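Local coordinates for protein dTDP-4-dehydrorhamnose reductase (Bacillus anthracis, PDB 3SC6) that catalyses the NADP(H)-dependent interconversion of dTDP-4-dehydrorhamnose and dTDP-L-rhamnose, the reductase step of dTDP-L-rhamnose biosynthesis, at residues T153-G158 / C218-F223; V191-V196 / L277-I282; I82-A87 / E138-E143. All blocks are in the same frame, centred on the assembly; numbering follows the deposited sequence.

Interaction 1: residues T153-G158 / C218-F223; sequences TSWLYG and CSWFEF. With NAP (NADP nicotinamide-adenine-dinucleotide phosphate), chain G.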
loop_
_atom_site.group_PDB
_atom_site.type_symbol
_atom_site.label_atom_id
_atom_site.label_comp_id
_atom_site.label_asym_id
_atom_site.label_seq_id
_atom_site.Cartn_x
_atom_site.Cartn_y
_atom_site.Cartn_z
ATOM N N THR A 153 0.545 -4.808 -0.506
ATOM C CA THR A 153 -0.020 -4.581 0.814
ATOM C C THR A 153 -1.530 -4.439 0.633
ATOM O O THR A 153 -2.023 -4.575 -0.487
ATOM C CB THR A 153 0.555 -3.327 1.469
ATOM O OG1 THR A 153 0.085 -3.229 2.819
ATOM C CG2 THR A 153 0.172 -2.081 0.676
ATOM N N SER A 154 -2.262 -4.160 1.714
ATOM C CA SER A 154 -3.723 -4.016 1.629
ATOM C C SER A 154 -4.342 -3.357 2.856
ATOM O O SER A 154 -3.799 -3.470 3.958
ATOM C CB SER A 154 -4.350 -5.398 1.494
ATOM O OG SER A 154 -4.037 -6.198 2.626
ATOM N N TRP A 155 -5.479 -2.670 2.671
ATOM C CA TRP A 155 -6.152 -2.023 3.803
ATOM C C TRP A 155 -5.150 -1.198 4.583
ATOM O O TRP A 155 -5.063 -1.278 5.806
ATOM C CB TRP A 155 -6.763 -3.129 4.661
ATOM C CG TRP A 155 -7.938 -3.810 4.015
ATOM C CD1 TRP A 155 -7.999 -4.331 2.755
ATOM C CD2 TRP A 155 -9.118 -4.276 4.685
ATOM N NE1 TRP A 155 -9.206 -4.948 2.553
ATOM C CE2 TRP A 155 -9.902 -4.951 3.729
ATOM C CE3 TRP A 155 -9.609 -4.140 5.986
ATOM C CZ2 TRP A 155 -11.147 -5.491 4.033
ATOM C CZ3 TRP A 155 -10.847 -4.673 6.284
ATOM C CH2 TRP A 155 -11.603 -5.343 5.311
ATOM N N LEU A 156 -4.399 -0.395 3.843
ATOM C CA LEU A 156 -3.372 0.459 4.402
ATOM C C LEU A 156 -3.970 1.735 5.005
ATOM O O LEU A 156 -4.881 2.329 4.430
ATOM C CB LEU A 156 -2.381 0.807 3.288
ATOM C CG LEU A 156 -1.130 1.609 3.619
ATOM C CD1 LEU A 156 -0.286 0.863 4.637
ATOM C CD2 LEU A 156 -0.333 1.854 2.352
ATOM N N TYR A 157 -3.463 2.137 6.172
ATOM C CA TYR A 157 -3.935 3.345 6.853
ATOM C C TYR A 157 -2.795 3.870 7.716
ATOM O O TYR A 157 -2.066 3.082 8.321
ATOM C CB TYR A 157 -5.146 3.052 7.737
ATOM C CG TYR A 157 -4.852 2.160 8.917
ATOM C CD1 TYR A 157 -4.902 0.780 8.806
ATOM C CD2 TYR A 157 -4.544 2.708 10.155
ATOM C CE1 TYR A 157 -4.635 -0.032 9.898
ATOM C CE2 TYR A 157 -4.280 1.913 11.247
ATOM C CZ TYR A 157 -4.324 0.545 11.120
ATOM O OH TYR A 157 -4.059 -0.243 12.216
ATOM N N GLY A 158 -2.644 5.192 7.782
ATOM C CA GLY A 158 -1.575 5.801 8.579
ATOM C C GLY A 158 -1.970 7.050 9.345
ATOM O O GLY A 158 -3.149 7.375 9.468
ATOM N N CYS A 218 -9.726 -10.217 9.032
ATOM C CA CYS A 218 -10.580 -9.273 9.734
ATOM C C CYS A 218 -11.761 -8.886 8.839
ATOM O O CYS A 218 -12.055 -9.574 7.870
ATOM C CB CYS A 218 -9.722 -8.052 10.080
ATOM S SG CYS A 218 -10.490 -6.756 11.004
ATOM N N SER A 219 -12.446 -7.800 9.180
ATOM C CA SER A 219 -13.590 -7.315 8.400
ATOM C C SER A 219 -13.846 -5.892 8.859
ATOM O O SER A 219 -13.635 -5.584 10.033
ATOM C CB SER A 219 -14.835 -8.167 8.633
ATOM O OG SER A 219 -15.247 -8.113 9.987
ATOM N N TRP A 220 -14.308 -5.026 7.959
ATOM C CA TRP A 220 -14.565 -3.635 8.336
ATOM C C TRP A 220 -15.420 -3.567 9.585
ATOM O O TRP A 220 -15.218 -2.704 10.438
ATOM C CB TRP A 220 -15.219 -2.837 7.207
ATOM C CG TRP A 220 -14.413 -2.811 5.954
ATOM C CD1 TRP A 220 -14.659 -3.502 4.807
ATOM C CD2 TRP A 220 -13.166 -2.138 5.759
ATOM N NE1 TRP A 220 -13.676 -3.249 3.884
ATOM C CE2 TRP A 220 -12.741 -2.420 4.447
ATOM C CE3 TRP A 220 -12.378 -1.304 6.561
ATOM C CZ2 TRP A 220 -11.562 -1.901 3.916
ATOM C CZ3 TRP A 220 -11.209 -0.788 6.034
ATOM C CH2 TRP A 220 -10.811 -1.089 4.722
ATOM N N PHE A 221 -16.367 -4.493 9.683
ATOM C CA PHE A 221 -17.277 -4.582 10.816
ATOM C C PHE A 221 -16.525 -4.897 12.119
ATOM O O PHE A 221 -16.598 -4.120 13.074
ATOM C CB PHE A 221 -18.348 -5.631 10.510
ATOM C CG PHE A 221 -19.332 -5.849 11.616
ATOM C CD1 PHE A 221 -20.427 -5.015 11.759
ATOM C CD2 PHE A 221 -19.200 -6.931 12.472
ATOM C CE1 PHE A 221 -21.347 -5.224 12.766
ATOM C CE2 PHE A 221 -20.121 -7.152 13.477
ATOM C CZ PHE A 221 -21.198 -6.295 13.626
ATOM N N GLU A 222 -15.809 -6.022 12.157
ATOM C CA GLU A 222 -15.046 -6.407 13.355
ATOM C C GLU A 222 -13.961 -5.381 13.639
ATOM O O GLU A 222 -13.630 -5.103 14.794
ATOM C CB GLU A 222 -14.398 -7.779 13.178
ATOM C CG GLU A 222 -15.370 -8.921 12.995
ATOM C CD GLU A 222 -14.670 -10.253 12.780
ATOM O OE1 GLU A 222 -13.421 -10.272 12.682
ATOM O OE2 GLU A 222 -15.376 -11.283 12.695
ATOM N N PHE A 223 -13.400 -4.836 12.568
ATOM C CA PHE A 223 -12.354 -3.836 12.667
ATOM C C PHE A 223 -12.969 -2.589 13.285
ATOM O O PHE A 223 -12.402 -2.000 14.203
ATOM C CB PHE A 223 -11.747 -3.587 11.278
ATOM C CG PHE A 223 -10.641 -2.571 11.254
ATOM C CD1 PHE A 223 -9.404 -2.873 11.786
ATOM C CD2 PHE A 223 -10.792 -1.379 10.577
ATOM C CE1 PHE A 223 -8.375 -1.964 11.741
ATOM C CE2 PHE A 223 -9.757 -0.472 10.516
ATOM C CZ PHE A 223 -8.549 -0.766 11.098
HETATM P PA NAP G . -2.303 7.931 -1.786
HETATM O O1A NAP G . -3.317 8.184 -2.875
HETATM O O2A NAP G . -2.354 8.762 -0.521
HETATM O O5B NAP G . -0.823 8.059 -2.404
HETATM C C5B NAP G . -0.592 8.165 -3.806
HETATM C C4B NAP G . 0.089 9.499 -4.094
HETATM O O4B NAP G . 0.545 9.530 -5.456
HETATM C C3B NAP G . -0.859 10.682 -3.902
HETATM O O3B NAP G . -0.338 11.629 -2.966
HETATM C C2B NAP G . -0.967 11.308 -5.273
HETATM O O2B NAP G . -1.070 12.730 -5.209
HETATM C C1B NAP G . 0.317 10.848 -5.953
HETATM N N9A NAP G . 0.245 10.964 -7.435
HETATM C C8A NAP G . -0.856 10.942 -8.211
HETATM N N7A NAP G . -0.481 11.110 -9.500
HETATM C C5A NAP G . 0.857 11.247 -9.520
HETATM C C6A NAP G . 1.859 11.463 -10.591
HETATM N N6A NAP G . 1.475 11.557 -11.888
HETATM N N1A NAP G . 3.162 11.553 -10.240
HETATM C C2A NAP G . 3.535 11.455 -8.949
HETATM N N3A NAP G . 2.637 11.263 -7.961
HETATM C C4A NAP G . 1.308 11.159 -8.219
HETATM O O3 NAP G . -2.359 6.367 -1.388
HETATM P PN NAP G . -1.194 5.628 -0.538
HETATM O O1N NAP G . -1.850 4.557 0.302
HETATM O O2N NAP G . -0.282 6.647 0.097
HETATM O O5D NAP G . -0.344 4.894 -1.684
HETATM C C5D NAP G . 0.667 3.944 -1.344
HETATM C C4D NAP G . 0.666 2.780 -2.334
HETATM O O4D NAP G . 0.041 1.629 -1.744
HETATM C C3D NAP G . -0.093 3.091 -3.621
HETATM O O3D NAP G . 0.746 2.856 -4.756
HETATM C C2D NAP G . -1.275 2.146 -3.632
HETATM O O2D NAP G . -1.519 1.671 -4.956
HETATM C C1D NAP G . -0.868 1.029 -2.677
HETATM N N1N NAP G . -2.002 0.411 -1.973
HETATM C C2N NAP G . -2.792 1.157 -1.182
HETATM C C3N NAP G . -3.869 0.586 -0.504
HETATM C C7N NAP G . -4.738 1.449 0.371
HETATM O O7N NAP G . -4.524 2.653 0.412
HETATM N N7N NAP G . -5.717 0.903 1.088
HETATM C C4N NAP G . -4.114 -0.777 -0.652
HETATM C C5N NAP G . -3.282 -1.526 -1.467
HETATM C C6N NAP G . -2.223 -0.904 -2.119
HETATM P P2B NAP G . -2.475 13.466 -5.500
HETATM O O1X NAP G . -2.207 14.888 -5.070
HETATM O O2X NAP G . -2.696 13.299 -6.985
HETATM O O3X NAP G . -3.472 12.727 -4.642
#
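F223 N donates to S219 O over 2.7 Å, an ordinary backbone bond of the helix that carries W220 and F223 toward 153-158. S219 is also the N-cap of this helix: S219 OG accepts from E222 N at 3.1 Å with a nearly straight N-H (162°). The carbonyl carbon of S219 also lies at the edge of the W155 indole. The main contact is the face-to-face stack of W155 on W220: their six-membered rings are 3.6 Å apart between centroids, with planes at 7°. The two indoles enter from opposite directions, which puts W220 NE1 3.3 Å from W155 CH2 while W220 CH2 lies over W155 CE3 and CD2. Beside this pair, Y157 and F223 form a looser, offset edge-to-face contact, with F223 presenting the edge and 4.2 Å between Y157 CE1 and F223 CZ. On the far side of the backbone lies the nicotinamide of NADP, whose C5N is 3.4 Å from T153 O. The indole of W155 thus points away from the cofactor that the backbone of 153-156 lines. Y157, at the end of strand 148-157, pairs through its backbone with T189 and V191. F164 meets the W220 ring, and L277 of helix 273-283 touches both Y157 and F223.

Interaction 2: residues V191-V196 / L277-I282; sequences VADLNV and LERFFI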
loop_
_atom_site.group_PDB
_atom_site.type_symbol
_atom_site.label_atom_id
_atom_site.label_comp_id
_atom_site.label_asym_id
_atom_site.label_seq_id
_atom_site.Cartn_x
_atom_site.Cartn_y
_atom_site.Cartn_z
ATOM N N VAL A 191 0.728 1.652 8.198
ATOM C CA VAL A 191 1.918 2.188 7.534
ATOM C C VAL A 191 3.214 2.040 8.326
ATOM O O VAL A 191 4.230 1.646 7.773
ATOM C CB VAL A 191 1.722 3.678 7.172
ATOM C CG1 VAL A 191 2.990 4.257 6.584
ATOM C CG2 VAL A 191 0.554 3.846 6.202
ATOM N N ALA A 192 3.189 2.356 9.615
ATOM C CA ALA A 192 4.397 2.239 10.433
ATOM C C ALA A 192 4.990 0.837 10.362
ATOM O O ALA A 192 6.207 0.695 10.255
ATOM C CB ALA A 192 4.126 2.629 11.863
ATOM N N ASP A 193 4.143 -0.192 10.435
ATOM C CA ASP A 193 4.620 -1.581 10.364
ATOM C C ASP A 193 5.140 -1.903 8.958
ATOM O O ASP A 193 6.105 -2.658 8.800
ATOM C CB ASP A 193 3.531 -2.588 10.769
ATOM C CG ASP A 193 3.107 -2.455 12.230
ATOM O OD1 ASP A 193 3.715 -1.654 12.969
ATOM O OD2 ASP A 193 2.175 -3.180 12.646
ATOM N N LEU A 194 4.493 -1.338 7.942
ATOM C CA LEU A 194 4.904 -1.562 6.566
ATOM C C LEU A 194 6.274 -0.927 6.342
ATOM O O LEU A 194 7.187 -1.561 5.807
ATOM C CB LEU A 194 3.888 -0.960 5.590
ATOM C CG LEU A 194 4.237 -1.121 4.108
ATOM C CD1 LEU A 194 4.411 -2.591 3.767
ATOM C CD2 LEU A 194 3.175 -0.486 3.225
ATOM N N ASN A 195 6.414 0.331 6.755
ATOM C CA ASN A 195 7.677 1.050 6.596
ATOM C C ASN A 195 8.824 0.323 7.273
ATOM O O ASN A 195 9.944 0.329 6.767
ATOM C CB ASN A 195 7.561 2.488 7.107
ATOM C CG ASN A 195 6.575 3.319 6.297
ATOM O OD1 ASN A 195 6.179 2.935 5.190
ATOM N ND2 ASN A 195 6.204 4.484 6.825
ATOM N N VAL A 196 8.548 -0.307 8.414
ATOM C CA VAL A 196 9.583 -1.037 9.126
ATOM C C VAL A 196 10.090 -2.161 8.244
ATOM O O VAL A 196 11.289 -2.418 8.187
ATOM C CB VAL A 196 9.078 -1.630 10.462
ATOM C CG1 VAL A 196 10.137 -2.519 11.087
ATOM C CG2 VAL A 196 8.665 -0.527 11.417
ATOM N N LEU A 277 -2.957 -1.821 15.026
ATOM C CA LEU A 277 -3.896 -0.752 15.342
ATOM C C LEU A 277 -3.574 -0.123 16.697
ATOM O O LEU A 277 -3.824 1.060 16.909
ATOM C CB LEU A 277 -5.326 -1.301 15.345
ATOM C CG LEU A 277 -6.470 -0.330 15.651
ATOM C CD1 LEU A 277 -6.479 0.847 14.683
ATOM C CD2 LEU A 277 -7.797 -1.064 15.608
ATOM N N GLU A 278 -3.022 -0.910 17.616
ATOM C CA GLU A 278 -2.682 -0.389 18.932
ATOM C C GLU A 278 -1.670 0.730 18.822
ATOM O O GLU A 278 -1.888 1.829 19.332
ATOM C CB GLU A 278 -2.070 -1.463 19.837
ATOM C CG GLU A 278 -2.941 -2.659 20.143
ATOM C CD GLU A 278 -2.251 -3.642 21.080
ATOM O OE1 GLU A 278 -1.136 -3.331 21.558
ATOM O OE2 GLU A 278 -2.826 -4.717 21.350
ATOM N N ARG A 279 -0.565 0.449 18.135
ATOM C CA ARG A 279 0.498 1.436 17.975
ATOM C C ARG A 279 0.033 2.679 17.203
ATOM O O ARG A 279 0.704 3.709 17.218
ATOM C CB ARG A 279 1.786 0.776 17.429
ATOM C CG ARG A 279 3.006 1.698 17.402
ATOM C CD ARG A 279 4.325 0.928 17.177
ATOM N NE ARG A 279 4.493 0.259 15.887
ATOM C CZ ARG A 279 5.142 0.778 14.842
ATOM N NH1 ARG A 279 5.254 0.081 13.718
ATOM N NH2 ARG A 279 5.702 1.983 14.919
ATOM N N PHE A 280 -1.127 2.584 16.553
ATOM C CA PHE A 280 -1.677 3.715 15.815
ATOM C C PHE A 280 -2.143 4.777 16.802
ATOM O O PHE A 280 -1.804 5.951 16.664
ATOM C CB PHE A 280 -2.850 3.301 14.934
ATOM C CG PHE A 280 -3.536 4.460 14.286
ATOM C CD1 PHE A 280 -3.097 4.961 13.077
ATOM C CD2 PHE A 280 -4.623 5.061 14.902
ATOM C CE1 PHE A 280 -3.729 6.041 12.489
ATOM C CE2 PHE A 280 -5.262 6.139 14.320
ATOM C CZ PHE A 280 -4.815 6.630 13.111
ATOM N N PHE A 281 -2.936 4.364 17.789
ATOM C CA PHE A 281 -3.433 5.298 18.800
ATOM C C PHE A 281 -2.293 5.815 19.663
ATOM O O PHE A 281 -2.268 6.988 20.026
ATOM C CB PHE A 281 -4.497 4.653 19.700
ATOM C CG PHE A 281 -5.763 4.262 18.981
ATOM C CD1 PHE A 281 -6.806 5.171 18.851
ATOM C CD2 PHE A 281 -5.926 2.987 18.465
ATOM C CE1 PHE A 281 -7.976 4.818 18.203
ATOM C CE2 PHE A 281 -7.097 2.630 17.815
ATOM C CZ PHE A 281 -8.121 3.546 17.684
ATOM N N ILE A 282 -1.349 4.933 19.988
ATOM C CA ILE A 282 -0.197 5.299 20.815
ATOM C C ILE A 282 0.621 6.429 20.202
ATOM O O ILE A 282 1.020 7.367 20.897
ATOM C CB ILE A 282 0.742 4.092 21.058
ATOM C CG1 ILE A 282 0.014 2.987 21.828
ATOM C CG2 ILE A 282 1.959 4.523 21.854
ATOM C CD1 ILE A 282 0.872 1.765 22.101
#
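The side chains of D193 and R279 run alongside one another with opposite headings, and their carboxylate and guanidinium planes lie only 21° apart. In this near-coplanar setting D193 OD1 sits at the guanidinium edge, near its plane, and accepts from R279 NH1 in a salt bridge. The modelled separation of D193 OD1 and R279 NH1, 2.4 Å, is doubtfully short at this resolution. R279 leaves its helix with CG opposite the backbone N (chi1 -172°) and bends at chi3, which swings the guanidinium across to the other helix. There it lies against A192, whose CB is 3.3 Å from R279 NH1 and 3.5 Å from R279 NH2, while V196 CG2 makes a more distant approach to R279 NH1 at 4.2 Å. NH2 is held separately by a salt bridge to E283, so NH1 and NH2 each face a carboxylate, an arrangement that would restrain the group's rotation. D193 belongs to the first turn of its helix, where the helix dipole would be expected to favour a negative carboxylate. The short helical segments approach to 10.1 Å between axes, with their directions 109° apart, so the long arginine spans the gap. Helix 191-202, which follows strand 185-190, also packs through V191 on L17 and Q20 of helix 16-24, whereas helix 273-283 rests on helix 220-231 through L277 and F281 against I227.

Interaction 3: residues I82-A87 / E138-E143; sequences INAIGA and EQFVKE
F140 reaches across to A84, and its side chain can be followed outward from the backbone of helix 129-144. CB keeps its distance, 4.8 Å from A84 O. CG stands opposite the carbonyl carbon of F140 (chi1 -68°), a torsion that directs the ring toward helix 76-97. CD2 makes the nearest approach, 3.8 Å from A84 O, the oxygen approaching the ring obliquely. CE2 comes next, touching A84 CB at 4.1 Å. CZ, at the tip, and CE2 are both 4.7 Å from I85 CD1, beyond contact distance. The two helices belong to successive beta-alpha-beta crossovers of the Rossmann fold: helix 76-97 links strands 59-62 and 100-106, helix 129-144 links 100-106 and 148-157, and all three strands run parallel, neighbour to neighbour. A second apolar pair lies nearer the sheet, where V141 CG2 meets A87 CB at 4.2 Å. The CA atoms of A87 and V141 are the nearest across the segments, 6.6 Å apart, a spacing that alanine's small side chain permits. Both residues also touch Y103 of strand 100-106, tying the interface to the central sheet. One turn back from A87, N83 hydrogen-bonds through ND2 to S133 OG of the other helix, and I82 contacts the NADP.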
loop_
_atom_site.group_PDB
_atom_site.type_symbol
_atom_site.label_atom_id
_atom_site.label_comp_id
_atom_site.label_asym_id
_atom_site.label_seq_id
_atom_site.Cartn_x
_atom_site.Cartn_y
_atom_site.Cartn_z
ATOM N N ILE A 82 -1.035 6.391 -15.014
ATOM C CA ILE A 82 -0.369 6.585 -13.730
ATOM C C ILE A 82 0.259 5.322 -13.163
ATOM O O ILE A 82 1.455 5.282 -12.938
ATOM C CB ILE A 82 -1.334 7.136 -12.649
ATOM C CG1 ILE A 82 -1.909 8.492 -13.060
ATOM C CG2 ILE A 82 -0.601 7.288 -11.314
ATOM C CD1 ILE A 82 -0.865 9.550 -13.250
ATOM N N ASN A 83 -0.558 4.296 -12.936
ATOM C CA ASN A 83 -0.088 3.029 -12.371
ATOM C C ASN A 83 0.793 2.138 -13.244
ATOM O O ASN A 83 1.744 1.530 -12.740
ATOM C CB ASN A 83 -1.277 2.213 -11.850
ATOM C CG ASN A 83 -1.978 2.876 -10.671
ATOM O OD1 ASN A 83 -1.473 3.835 -10.094
ATOM N ND2 ASN A 83 -3.126 2.336 -10.286
ATOM N N ALA A 84 0.479 2.041 -14.529
ATOM C CA ALA A 84 1.261 1.204 -15.436
ATOM C C ALA A 84 2.422 1.972 -16.070
ATOM O O ALA A 84 3.592 1.732 -15.745
ATOM C CB ALA A 84 0.364 0.626 -16.512
ATOM N N ILE A 85 2.090 2.894 -16.976
ATOM C CA ILE A 85 3.094 3.700 -17.664
ATOM C C ILE A 85 4.002 4.398 -16.663
ATOM O O ILE A 85 5.208 4.500 -16.870
ATOM C CB ILE A 85 2.445 4.741 -18.620
ATOM C CG1 ILE A 85 1.577 4.034 -19.669
ATOM C CG2 ILE A 85 3.505 5.583 -19.313
ATOM C CD1 ILE A 85 2.330 3.025 -20.497
ATOM N N GLY A 86 3.422 4.864 -15.567
ATOM C CA GLY A 86 4.189 5.548 -14.534
ATOM C C GLY A 86 5.261 4.662 -13.923
ATOM O O GLY A 86 6.387 5.101 -13.702
ATOM N N ALA A 87 4.911 3.411 -13.643
ATOM C CA ALA A 87 5.858 2.467 -13.061
ATOM C C ALA A 87 6.921 2.111 -14.091
ATOM O O ALA A 87 8.073 1.841 -13.753
ATOM C CB ALA A 87 5.131 1.208 -12.593
ATOM N N GLU A 138 3.457 -3.760 -12.234
ATOM C CA GLU A 138 4.422 -4.739 -11.728
ATOM C C GLU A 138 5.186 -5.393 -12.866
ATOM O O GLU A 138 6.399 -5.593 -12.775
ATOM C CB GLU A 138 3.729 -5.848 -10.938
ATOM C CG GLU A 138 3.013 -5.418 -9.677
ATOM C CD GLU A 138 2.310 -6.587 -9.007
ATOM O OE1 GLU A 138 2.294 -7.688 -9.595
ATOM O OE2 GLU A 138 1.758 -6.406 -7.905
ATOM N N GLN A 139 4.472 -5.741 -13.935
ATOM C CA GLN A 139 5.109 -6.378 -15.079
ATOM C C GLN A 139 6.163 -5.480 -15.729
ATOM O O GLN A 139 7.242 -5.965 -16.053
ATOM C CB GLN A 139 4.076 -6.878 -16.092
ATOM C CG GLN A 139 3.124 -7.948 -15.535
ATOM C CD GLN A 139 3.837 -9.227 -15.072
ATOM O OE1 GLN A 139 5.026 -9.422 -15.315
ATOM N NE2 GLN A 139 3.092 -10.108 -14.423
ATOM N N PHE A 140 5.887 -4.187 -15.931
ATOM C CA PHE A 140 6.921 -3.342 -16.539
ATOM C C PHE A 140 8.156 -3.286 -15.656
ATOM O O PHE A 140 9.265 -3.166 -16.164
ATOM C CB PHE A 140 6.481 -1.916 -16.871
ATOM C CG PHE A 140 5.480 -1.809 -17.978
ATOM C CD1 PHE A 140 5.884 -1.956 -19.295
ATOM C CD2 PHE A 140 4.180 -1.415 -17.729
ATOM C CE1 PHE A 140 4.980 -1.816 -20.340
ATOM C CE2 PHE A 140 3.273 -1.261 -18.771
ATOM C CZ PHE A 140 3.675 -1.461 -20.076
ATOM N N VAL A 141 7.968 -3.362 -14.338
ATOM C CA VAL A 141 9.098 -3.326 -13.407
ATOM C C VAL A 141 9.973 -4.570 -13.569
ATOM O O VAL A 141 11.196 -4.457 -13.669
ATOM C CB VAL A 141 8.647 -3.182 -11.936
ATOM C CG1 VAL A 141 9.845 -3.284 -10.995
ATOM C CG2 VAL A 141 7.906 -1.872 -11.731
ATOM N N LYS A 142 9.357 -5.751 -13.588
ATOM C CA LYS A 142 10.117 -6.993 -13.751
ATOM C C LYS A 142 10.751 -7.069 -15.129
ATOM O O LYS A 142 11.843 -7.612 -15.295
ATOM C CB LYS A 142 9.230 -8.231 -13.611
ATOM C CG LYS A 142 8.596 -8.512 -12.261
ATOM C CD LYS A 142 7.768 -9.803 -12.406
ATOM C CE LYS A 142 7.138 -10.298 -11.119
ATOM N NZ LYS A 142 8.153 -10.691 -10.096
ATOM N N GLU A 143 10.050 -6.530 -16.119
ATOM C CA GLU A 143 10.516 -6.537 -17.503
ATOM C C GLU A 143 11.628 -5.535 -17.842
ATOM O O GLU A 143 12.459 -5.820 -18.694
ATOM C CB GLU A 143 9.313 -6.301 -18.433
ATOM C CG GLU A 143 8.247 -7.405 -18.377
ATOM C CD GLU A 143 6.984 -7.071 -19.177
ATOM O OE1 GLU A 143 6.798 -5.892 -19.548
ATOM O OE2 GLU A 143 6.148 -7.981 -19.393
#

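How the interactions relate
From the N terminus, interaction 3 closes first: the chain leaves helix 76-97, forms strand 100-106 and returns at 138-143, joining neighbouring helices of the Rossmann half. Strand 148-157 follows directly, and at its end 153-158 opens interaction 1. Before that loop closes at 218-223, segment 191-196 opens interaction 2, which closes last at 277-282, so these two loops cross. They also touch: Y157 O lies 3.1 Å from V191 N, a probable hydrogen bond, and Y157 OH packs on L277. Interaction 1 ties strand 148-157 to helix 220-231, interaction 2 ties helix 191-202 to helix 273-283. Interaction 3 stands apart, its centre about 26 Å from that of interaction 1 and about 28 Å from that of interaction 2.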